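Local coordinates for protein glucokinase (Thermus thermophilus, PDB 3VOV) that catalyses the phosphorylation of hexoses such as glucose, presumably using ATP as in other hexokinases, and is a zinc-binding sugar kinase of the ROK family, at residues G143-R148 / A293-K298; F236-V241 / E271-R276; G67-R72 / V102-D107; S25-P30 / A47-R52. One frame throughout, in Å; residues are numbered along the deposited sequence.

Interaction 1. Residues G143-R148 / A293-K298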
# COMPACT_ATOMS: atom_id res chain seq x y z
N GLY B 143 -0.88 16.89 -29.70
CA GLY B 143 -0.01 17.94 -30.51
C GLY B 143 -0.58 19.34 -30.21
O GLY B 143 -1.23 19.96 -31.06
N GLY B 144 -0.13 19.91 -29.09
CA GLY B 144 0.26 21.36 -29.18
C GLY B 144 -1.03 21.96 -28.55
O GLY B 144 -1.11 23.16 -28.40
N ARG B 145 -2.04 21.11 -28.20
CA ARG B 145 -3.28 21.56 -27.52
C ARG B 145 -3.59 20.82 -26.20
O ARG B 145 -3.34 19.61 -26.06
CB ARG B 145 -4.52 21.47 -28.43
CG ARG B 145 -4.45 22.10 -29.83
CD ARG B 145 -4.39 23.66 -29.88
NE ARG B 145 -5.04 24.40 -28.80
CZ ARG B 145 -6.18 25.10 -28.87
NH1 ARG B 145 -6.61 25.74 -27.79
NH2 ARG B 145 -6.87 25.19 -30.00
N VAL B 146 -4.12 21.56 -25.25
CA VAL B 146 -4.55 21.02 -23.95
C VAL B 146 -5.66 19.96 -24.08
O VAL B 146 -6.68 20.15 -24.77
CB VAL B 146 -4.97 22.18 -22.98
CG1 VAL B 146 -5.68 21.64 -21.75
CG2 VAL B 146 -3.74 23.02 -22.61
N LEU B 147 -5.44 18.83 -23.42
CA LEU B 147 -6.48 17.81 -23.25
C LEU B 147 -7.45 18.28 -22.18
O LEU B 147 -7.11 18.31 -21.02
CB LEU B 147 -5.85 16.49 -22.76
CG LEU B 147 -6.37 15.10 -23.12
CD1 LEU B 147 -6.13 14.07 -21.95
CD2 LEU B 147 -7.78 15.03 -23.68
N ARG B 148 -8.66 18.62 -22.56
CA ARG B 148 -9.62 19.15 -21.61
C ARG B 148 -10.57 18.11 -21.01
O ARG B 148 -11.06 18.34 -19.92
CB ARG B 148 -10.43 20.31 -22.20
CG ARG B 148 -9.70 21.72 -21.96
CD ARG B 148 -10.49 22.92 -22.53
NE ARG B 148 -9.60 23.98 -22.99
CZ ARG B 148 -9.52 24.41 -24.26
NH1 ARG B 148 -10.31 23.89 -25.21
NH2 ARG B 148 -8.66 25.39 -24.60
N ALA B 293 -5.92 31.55 -26.22
CA ALA B 293 -6.68 32.38 -27.18
C ALA B 293 -6.00 32.36 -28.57
O ALA B 293 -6.66 32.33 -29.62
CB ALA B 293 -6.79 33.84 -26.65
N TYR B 294 -4.68 32.42 -28.58
CA TYR B 294 -3.92 32.50 -29.85
C TYR B 294 -4.18 31.25 -30.72
O TYR B 294 -4.51 31.32 -31.95
CB TYR B 294 -2.42 32.67 -29.53
CG TYR B 294 -1.57 32.77 -30.78
CD1 TYR B 294 -1.05 31.64 -31.40
CD2 TYR B 294 -1.35 34.01 -31.36
CE1 TYR B 294 -0.27 31.76 -32.60
CE2 TYR B 294 -0.61 34.14 -32.52
CZ TYR B 294 -0.06 33.03 -33.13
OH TYR B 294 0.65 33.25 -34.29
N LEU B 295 -4.02 30.08 -30.10
CA LEU B 295 -4.23 28.83 -30.80
C LEU B 295 -5.72 28.62 -31.14
O LEU B 295 -6.03 28.06 -32.15
CB LEU B 295 -3.67 27.64 -30.00
CG LEU B 295 -2.15 27.76 -29.79
CD1 LEU B 295 -1.64 26.76 -28.75
CD2 LEU B 295 -1.29 27.62 -31.12
N GLU B 296 -6.64 29.08 -30.30
CA GLU B 296 -8.04 28.97 -30.70
C GLU B 296 -8.31 29.79 -31.95
O GLU B 296 -8.97 29.32 -32.85
CB GLU B 296 -8.98 29.45 -29.59
CG GLU B 296 -9.19 28.41 -28.54
CD GLU B 296 -10.31 27.44 -28.92
OE1 GLU B 296 -10.61 26.58 -28.08
OE2 GLU B 296 -10.91 27.57 -30.03
N VAL B 297 -7.81 31.02 -31.98
CA VAL B 297 -8.06 31.91 -33.12
C VAL B 297 -7.38 31.38 -34.38
O VAL B 297 -7.99 31.34 -35.46
CB VAL B 297 -7.61 33.34 -32.84
CG1 VAL B 297 -7.63 34.15 -34.14
CG2 VAL B 297 -8.49 33.97 -31.76
N LYS B 298 -6.11 30.99 -34.23
CA LYS B 298 -5.38 30.24 -35.25
C LYS B 298 -6.11 28.97 -35.77
O LYS B 298 -6.20 28.77 -36.98
CB LYS B 298 -3.99 29.87 -34.70
CG LYS B 298 -2.96 29.68 -35.77
CD LYS B 298 -1.81 28.79 -35.30
CE LYS B 298 -0.81 28.63 -36.46
NZ LYS B 298 0.19 27.54 -36.30
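Arg145 NH2 is held by one salt bridge, to Asp299 OD2, one residue beyond 293-298, in the conformer described. The backbone adds no bond: Leu295 O stays 3.7 Å from Arg145 NH2. CG of Arg145 lies beside the backbone N (chi1 -51°). The chain then bends at chi2 and chi3, which turns the guanidinium toward the helix. One face of it receives Leu295 CB, which sits 3.7 Å above the plane and over its centre. Glu296 CG comes to the edge instead, 3.8 Å from Arg145 NH1. The guanidinium and the Glu296 carboxylate stand nearly perpendicular (87°), and their opposite charges come near without forming a salt bridge. Strand 145-146 is an outermost strand of the mixed sheet that also holds 240-244, while helix 284-299 packs on Phe103 of strand 102-106, in the other mixed sheet. The contact therefore spans the two halves of an actin-like kinase fold. Arg148 meets Glu296 tip to tip, with the flat groups only 13° apart. The salt bridge is long, 3.9 Å from Arg148 NH1 to Glu296 OE1. Arg148 NE has a stronger partner in Glu105 OE2. The two arginines would probably favour the ionised form of Glu296. At the other end, Leu295 CD1 touches Gly144 O at 3.7 Å, and that carbonyl takes a hydrogen bond from His117 NE2.

Interaction 2. Residues F236-V241 / E271-R276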
# COMPACT_ATOMS: atom_id res chain seq x y z
N PHE B 236 0.15 8.12 -21.23
CA PHE B 236 0.26 9.15 -22.26
C PHE B 236 1.44 9.03 -23.21
O PHE B 236 1.32 9.50 -24.34
CB PHE B 236 0.27 10.55 -21.62
CG PHE B 236 -1.01 10.94 -20.96
CD1 PHE B 236 -2.08 11.43 -21.72
CD2 PHE B 236 -1.15 10.85 -19.57
CE1 PHE B 236 -3.27 11.82 -21.10
CE2 PHE B 236 -2.35 11.23 -18.95
CZ PHE B 236 -3.41 11.71 -19.71
N ASP B 237 2.58 8.47 -22.75
CA ASP B 237 3.81 8.33 -23.56
C ASP B 237 4.16 9.70 -24.18
O ASP B 237 4.24 9.82 -25.41
CB ASP B 237 3.67 7.23 -24.65
CG ASP B 237 4.98 6.96 -25.42
OD1 ASP B 237 6.08 7.29 -24.91
OD2 ASP B 237 4.89 6.40 -26.53
N PRO B 238 4.34 10.73 -23.33
CA PRO B 238 4.53 12.09 -23.83
C PRO B 238 5.96 12.27 -24.34
O PRO B 238 6.86 11.54 -23.93
CB PRO B 238 4.33 12.93 -22.57
CG PRO B 238 4.86 12.04 -21.46
CD PRO B 238 4.38 10.67 -21.85
N GLY B 239 6.19 13.24 -25.21
CA GLY B 239 7.54 13.55 -25.69
C GLY B 239 8.47 13.80 -24.51
O GLY B 239 9.54 13.20 -24.41
N VAL B 240 8.01 14.64 -23.58
CA VAL B 240 8.80 15.12 -22.45
C VAL B 240 7.83 15.26 -21.27
O VAL B 240 6.64 15.54 -21.45
CB VAL B 240 9.47 16.51 -22.81
CG1 VAL B 240 9.85 17.33 -21.61
CG2 VAL B 240 10.73 16.29 -23.70
N VAL B 241 8.38 15.07 -20.07
CA VAL B 241 7.67 15.38 -18.84
C VAL B 241 8.26 16.66 -18.24
O VAL B 241 9.50 16.78 -18.08
CB VAL B 241 7.78 14.21 -17.85
CG1 VAL B 241 7.13 14.57 -16.51
CG2 VAL B 241 7.14 12.96 -18.47
N GLU B 271 10.76 2.88 -22.15
CA GLU B 271 11.51 4.04 -22.63
C GLU B 271 11.08 5.28 -21.82
O GLU B 271 9.91 5.69 -21.87
CB GLU B 271 11.24 4.33 -24.12
CG GLU B 271 11.78 3.34 -25.14
CD GLU B 271 11.35 3.73 -26.60
OE1 GLU B 271 10.45 3.04 -27.15
OE2 GLU B 271 11.88 4.74 -27.18
N ALA B 272 12.01 5.89 -21.12
CA ALA B 272 11.74 6.99 -20.22
C ALA B 272 11.80 8.34 -20.96
O ALA B 272 12.84 8.69 -21.46
CB ALA B 272 12.77 6.95 -19.12
N PRO B 273 10.68 9.12 -21.01
CA PRO B 273 10.81 10.46 -21.55
C PRO B 273 11.74 11.27 -20.67
O PRO B 273 11.82 11.01 -19.46
CB PRO B 273 9.37 11.02 -21.47
CG PRO B 273 8.49 9.79 -21.52
CD PRO B 273 9.30 8.84 -20.59
N PRO B 274 12.45 12.24 -21.27
CA PRO B 274 13.20 13.19 -20.44
C PRO B 274 12.29 13.88 -19.44
O PRO B 274 11.17 14.27 -19.79
CB PRO B 274 13.70 14.22 -21.45
CG PRO B 274 13.72 13.51 -22.77
CD PRO B 274 12.60 12.51 -22.72
N LEU B 275 12.76 14.03 -18.21
CA LEU B 275 12.05 14.82 -17.19
C LEU B 275 12.80 16.12 -16.99
O LEU B 275 14.01 16.10 -16.68
CB LEU B 275 11.90 14.00 -15.87
CG LEU B 275 11.32 14.60 -14.55
CD1 LEU B 275 10.13 15.47 -14.72
CD2 LEU B 275 10.94 13.51 -13.54
N ARG B 276 12.10 17.26 -17.19
CA ARG B 276 12.77 18.58 -17.23
C ARG B 276 12.12 19.56 -16.27
O ARG B 276 10.89 19.53 -16.09
CB ARG B 276 12.71 19.20 -18.66
CG ARG B 276 13.49 18.41 -19.68
CD ARG B 276 13.57 19.14 -21.04
NE ARG B 276 14.09 18.26 -22.10
CZ ARG B 276 13.79 18.37 -23.38
NH1 ARG B 276 14.38 17.55 -24.26
NH2 ARG B 276 12.90 19.27 -23.81
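Val240 has CG1 anti to the backbone N (chi1 158°), which leaves CG2 beside that N and facing Arg276. Arg276 starts with CG beside its own backbone N and runs extended from CG to NE, so its guanidinium reaches this methyl. The two side chains cross at about a right angle. The segments open two neighbouring parallel strands, 240-244 and 275-277, linked through helices in a beta-alpha-beta crossover. Strand 275-277 is an outermost strand of its sheet within the chain. Val241 pairs with Leu275 in parallel register. Val241 N donates to Pro274 O at 2.9 Å, almost straight at 171°. Arg276 N donates to Val241 O at 2.8 Å. Both donors lie nearly along the C=O axis. Val241 O also receives a CA-H contact from Leu275 CA at 3.3 Å. Val241 and Leu275 point to the same face of the sheet, where CG1 of Val241 meets CD1 of Leu275 at 3.6 Å. Leu229 of helix 212-236 packs against both. Before the strands start, the Pro273 ring lies against the backbone of the other segment, with its CG 3.4 Å from Pro238 O. Arg151 of the second subunit hydrogen-bonds to both Pro238 O and Gly239 O, so the loop at 238-239 is part of the subunit interface. Val240 CG2 rests 3.6 Å above the guanidinium plane of Arg276, offset toward its rim, while Arg276 NH2 is hydrogen-bonded to Ala120 O.

Interaction 3. Residues G67-R72 / V102-D107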
# COMPACT_ATOMS: atom_id res chain seq x y z
N GLY B 67 -9.48 28.08 -10.45
CA GLY B 67 -10.53 27.15 -10.01
C GLY B 67 -10.82 25.88 -10.80
O GLY B 67 -10.15 25.57 -11.79
N PRO B 68 -11.86 25.14 -10.36
CA PRO B 68 -12.50 24.20 -11.27
C PRO B 68 -13.35 25.04 -12.25
O PRO B 68 -14.11 25.92 -11.84
CB PRO B 68 -13.40 23.38 -10.34
CG PRO B 68 -13.76 24.34 -9.25
CD PRO B 68 -12.51 25.18 -9.04
N LEU B 69 -13.17 24.81 -13.54
CA LEU B 69 -13.89 25.55 -14.55
C LEU B 69 -15.12 24.80 -14.94
O LEU B 69 -15.11 23.57 -15.01
CB LEU B 69 -13.02 25.74 -15.81
CG LEU B 69 -12.21 27.00 -16.05
CD1 LEU B 69 -13.08 28.23 -15.91
CD2 LEU B 69 -11.07 27.06 -15.08
N ASP B 70 -16.19 25.53 -15.22
CA ASP B 70 -17.24 24.98 -16.05
C ASP B 70 -16.99 25.56 -17.45
O ASP B 70 -17.35 26.73 -17.73
CB ASP B 70 -18.60 25.39 -15.49
CG ASP B 70 -19.74 24.66 -16.13
OD1 ASP B 70 -20.74 24.43 -15.42
OD2 ASP B 70 -19.66 24.29 -17.31
N PHE B 71 -16.35 24.80 -18.33
CA PHE B 71 -16.13 25.27 -19.72
C PHE B 71 -17.43 25.31 -20.50
O PHE B 71 -17.55 26.02 -21.50
CB PHE B 71 -15.15 24.38 -20.48
CG PHE B 71 -13.73 24.46 -19.98
CD1 PHE B 71 -12.85 25.38 -20.52
CD2 PHE B 71 -13.28 23.58 -18.98
CE1 PHE B 71 -11.53 25.45 -20.09
CE2 PHE B 71 -11.95 23.64 -18.52
CZ PHE B 71 -11.08 24.59 -19.07
N ARG B 72 -18.38 24.48 -20.08
CA ARG B 72 -19.70 24.39 -20.71
C ARG B 72 -20.34 25.76 -20.64
O ARG B 72 -20.63 26.37 -21.68
CB ARG B 72 -20.60 23.37 -19.99
CG ARG B 72 -20.29 21.90 -20.28
CD ARG B 72 -21.13 21.35 -21.45
NE ARG B 72 -22.50 20.94 -21.09
CZ ARG B 72 -22.97 19.70 -21.22
NH1 ARG B 72 -22.18 18.73 -21.67
NH2 ARG B 72 -24.24 19.41 -20.90
N VAL B 102 -13.71 35.41 -25.54
CA VAL B 102 -12.92 35.06 -24.37
C VAL B 102 -12.83 33.53 -24.32
O VAL B 102 -13.85 32.84 -24.48
CB VAL B 102 -13.59 35.59 -23.08
CG1 VAL B 102 -12.91 35.01 -21.85
CG2 VAL B 102 -13.57 37.11 -23.04
N PHE B 103 -11.61 33.03 -24.10
CA PHE B 103 -11.34 31.60 -23.98
C PHE B 103 -10.77 31.30 -22.58
O PHE B 103 -9.73 31.84 -22.20
CB PHE B 103 -10.37 31.15 -25.10
CG PHE B 103 -10.93 31.35 -26.50
CD1 PHE B 103 -11.79 30.40 -27.05
CD2 PHE B 103 -10.61 32.49 -27.25
CE1 PHE B 103 -12.32 30.58 -28.34
CE2 PHE B 103 -11.13 32.69 -28.55
CZ PHE B 103 -11.98 31.72 -29.10
N LEU B 104 -11.48 30.48 -21.81
CA LEU B 104 -11.11 30.17 -20.44
C LEU B 104 -10.17 28.97 -20.38
O LEU B 104 -10.30 28.04 -21.18
CB LEU B 104 -12.36 29.73 -19.69
CG LEU B 104 -13.50 30.70 -19.50
CD1 LEU B 104 -14.38 30.14 -18.37
CD2 LEU B 104 -13.01 32.08 -19.13
N GLU B 105 -9.28 28.95 -19.41
CA GLU B 105 -8.45 27.78 -19.23
C GLU B 105 -8.08 27.67 -17.75
O GLU B 105 -7.97 28.68 -17.05
CB GLU B 105 -7.22 27.86 -20.13
CG GLU B 105 -6.28 26.59 -20.09
CD GLU B 105 -7.02 25.31 -20.42
OE1 GLU B 105 -7.65 24.71 -19.51
OE2 GLU B 105 -6.95 24.90 -21.60
N ASN B 106 -7.95 26.45 -17.28
CA ASN B 106 -7.47 26.18 -15.93
C ASN B 106 -5.99 26.61 -15.85
O ASN B 106 -5.23 26.43 -16.81
CB ASN B 106 -7.68 24.68 -15.65
CG ASN B 106 -6.70 24.14 -14.67
OD1 ASN B 106 -6.82 24.40 -13.46
ND2 ASN B 106 -5.75 23.36 -15.15
N ASP B 107 -5.57 27.18 -14.73
CA ASP B 107 -4.21 27.72 -14.60
C ASP B 107 -3.09 26.71 -14.81
O ASP B 107 -2.08 27.04 -15.41
CB ASP B 107 -4.03 28.45 -13.28
CG ASP B 107 -4.22 27.53 -12.05
OD1 ASP B 107 -4.75 26.41 -12.11
OD2 ASP B 107 -3.75 27.95 -11.02
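Leu104 makes the first contact. Its CD1 meets Leu69 CD1 at 3.4 Å, tighter than usual for two methyls, and the two side chains cross obliquely. The carbonyl of the same residue points at the edge of the Phe71 ring. Leu104 O lies in the ring plane, 3.1 Å from Phe71 CE1. The Glu105 chain starts with CG anti to the backbone N and bends at chi2 (55°), which carries its carboxylate back to the ring. OE1 of Glu105 is 3.5 Å from Phe71 CZ. It also accepts Asn106 N at 2.8 Å through its anti lone pair, and Asn109 ND2 as well. These two bonds, with the salt bridge of Glu105 OE2 to Arg148 NE, hold the carboxylate beside the ring. An alanine in place of Phe71 would take away the ring edge at Leu104 O and Glu105 OE1 and the face over Leu69 CB, and would probably loosen the packing of 67-72 on the strand. Asn106 offers its CA to Leu69 CD2 at 3.8 Å and stands at the N-cap of helix 107-118. Strand 102-106, outermost in its mixed sheet and parallel to neighbour 61-65, packs against the first strand of the small 69-70/75-76 hairpin, in a lobe of the actin-like ATPase fold.

Interaction 4. Residues S25-P30 / A47-R52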
# COMPACT_ATOMS: atom_id res chain seq x y z
N SER B 25 3.37 43.45 -23.86
CA SER B 25 3.14 44.26 -22.68
C SER B 25 2.93 43.36 -21.48
O SER B 25 2.68 42.16 -21.63
CB SER B 25 1.93 45.21 -22.85
OG SER B 25 0.72 44.52 -23.17
N LYS B 26 3.05 43.94 -20.29
CA LYS B 26 2.79 43.21 -19.05
C LYS B 26 2.28 44.11 -17.92
O LYS B 26 3.01 44.98 -17.44
CB LYS B 26 4.01 42.42 -18.57
CG LYS B 26 3.64 41.59 -17.36
CD LYS B 26 4.57 40.46 -17.06
CE LYS B 26 4.11 39.74 -15.80
NZ LYS B 26 5.21 38.89 -15.30
N VAL B 27 1.06 43.85 -17.45
CA VAL B 27 0.38 44.73 -16.49
C VAL B 27 0.04 43.87 -15.33
O VAL B 27 -0.42 42.74 -15.49
CB VAL B 27 -0.87 45.37 -17.12
CG1 VAL B 27 -1.85 45.99 -16.05
CG2 VAL B 27 -0.45 46.41 -18.16
N VAL B 28 0.31 44.36 -14.13
CA VAL B 28 -0.08 43.60 -12.95
C VAL B 28 -0.82 44.55 -12.02
O VAL B 28 -0.36 45.69 -11.82
CB VAL B 28 1.13 42.88 -12.28
CG1 VAL B 28 0.75 42.19 -10.97
CG2 VAL B 28 1.82 41.90 -13.28
N VAL B 29 -2.00 44.10 -11.54
CA VAL B 29 -2.88 44.88 -10.70
C VAL B 29 -3.40 43.97 -9.58
O VAL B 29 -3.41 42.75 -9.73
CB VAL B 29 -4.07 45.50 -11.50
CG1 VAL B 29 -3.54 46.52 -12.56
CG2 VAL B 29 -4.89 44.44 -12.21
N PRO B 30 -3.84 44.55 -8.46
CA PRO B 30 -4.37 43.69 -7.38
C PRO B 30 -5.71 43.05 -7.77
O PRO B 30 -6.49 43.65 -8.53
CB PRO B 30 -4.55 44.68 -6.20
CG PRO B 30 -3.61 45.87 -6.56
CD PRO B 30 -3.81 45.98 -8.07
N ALA B 47 -6.89 44.30 -19.27
CA ALA B 47 -6.82 44.04 -20.70
C ALA B 47 -6.57 45.33 -21.50
O ALA B 47 -5.63 45.40 -22.30
CB ALA B 47 -8.10 43.31 -21.18
N GLU B 48 -7.41 46.35 -21.26
CA GLU B 48 -7.30 47.63 -22.00
C GLU B 48 -5.95 48.28 -21.79
O GLU B 48 -5.30 48.74 -22.76
CB GLU B 48 -8.43 48.60 -21.62
CG GLU B 48 -9.20 49.09 -22.87
CD GLU B 48 -8.97 50.57 -23.29
OE1 GLU B 48 -7.80 51.06 -23.35
OE2 GLU B 48 -10.00 51.24 -23.61
N ARG B 49 -5.51 48.30 -20.54
CA ARG B 49 -4.19 48.83 -20.22
C ARG B 49 -3.06 48.12 -20.96
O ARG B 49 -2.15 48.77 -21.51
CB ARG B 49 -3.95 48.87 -18.71
CG ARG B 49 -2.65 49.55 -18.36
CD ARG B 49 -2.49 49.77 -16.87
NE ARG B 49 -1.07 49.79 -16.56
CZ ARG B 49 -0.55 49.68 -15.34
NH1 ARG B 49 -1.33 49.56 -14.27
NH2 ARG B 49 0.78 49.69 -15.21
N ALA B 50 -3.10 46.79 -21.00
CA ALA B 50 -2.09 46.01 -21.72
C ALA B 50 -2.10 46.38 -23.20
O ALA B 50 -1.05 46.42 -23.87
CB ALA B 50 -2.39 44.49 -21.55
N GLU B 51 -3.29 46.61 -23.73
CA GLU B 51 -3.43 46.95 -25.12
C GLU B 51 -2.92 48.37 -25.39
O GLU B 51 -2.31 48.61 -26.42
CB GLU B 51 -4.87 46.79 -25.51
CG GLU B 51 -5.23 45.32 -25.82
CD GLU B 51 -6.66 45.17 -26.24
OE1 GLU B 51 -7.53 45.85 -25.67
OE2 GLU B 51 -6.94 44.35 -27.15
N ARG B 52 -3.15 49.30 -24.46
CA ARG B 52 -2.58 50.66 -24.57
C ARG B 52 -1.05 50.62 -24.50
O ARG B 52 -0.36 51.30 -25.27
CB ARG B 52 -3.12 51.58 -23.48
CG ARG B 52 -4.58 51.91 -23.64
CD ARG B 52 -5.00 53.09 -22.77
NE ARG B 52 -4.90 52.82 -21.32
CZ ARG B 52 -5.86 52.27 -20.59
NH1 ARG B 52 -7.01 51.91 -21.14
NH2 ARG B 52 -5.66 52.08 -19.29
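Arg49 leaves the helix with its CB directed toward the strand and CG anti to the backbone N (chi1 -174°). The chain runs extended from CG to NE across Val27. Its CG touches Val27 CG2 at 3.8 Å. Next, CD meets Val27 CG1 at 3.9 Å. NE lies against both methyls, but its polar partner is Glu53 OE2, one turn further along the helix. Val27 CG1 then stands 3.7 Å above the guanidinium plane, offset toward the rim. At the tip, Arg49 NH1 comes to 4.1 Å from Val29 CG1. The charged end is thus laid over the valines and not pointed at a polar group of the strand. Ser25 makes the polar link. Its OG sits between the backbone N and the carbonyl carbon (chi1 57°) and donates to Ala50 O at 2.7 Å. The hydroxyl lies above the carbonyl plane, with a C=O...donor angle of 113°. The same OG is hydrogen-bonded to Val17 N, so two bonds hold it. An alanine at Ser25 would lose both, and would probably loosen the tie between the helix and the residues leading into the strand. The 47-52 part of helix 36-54 runs nearly antiparallel to strand 27-30, with axes 8.8 Å apart at closest approach. It packs on outermost strand 27-30 and on strand 12-18 beside it, as helices do on the central sheet of actin-like domains.

In the fold
Interaction 4 comes first along the chain and closes a short loop, folding helix 36-54 onto strand 27-30, at one edge of the sheet that holds 3-8. Interaction 3 follows in series and sets the 67-72 segment against strand 102-106, at the other edge of that sheet. Interaction 1 then opens at 143-148 and closes only at 293-298, a loop of 144 residues. Interaction 2 is nested inside it and joins parallel strands 240-244 and 275-277 of the other mixed sheet. No loops cross. Interaction 1 is a link between the lobes: it touches interaction 3, and its Leu147 CD1 packs on Phe236 CE1 of interaction 2 at 3.7 Å. Interactions 2 and 4 lie furthest apart, about 36 Å between centres.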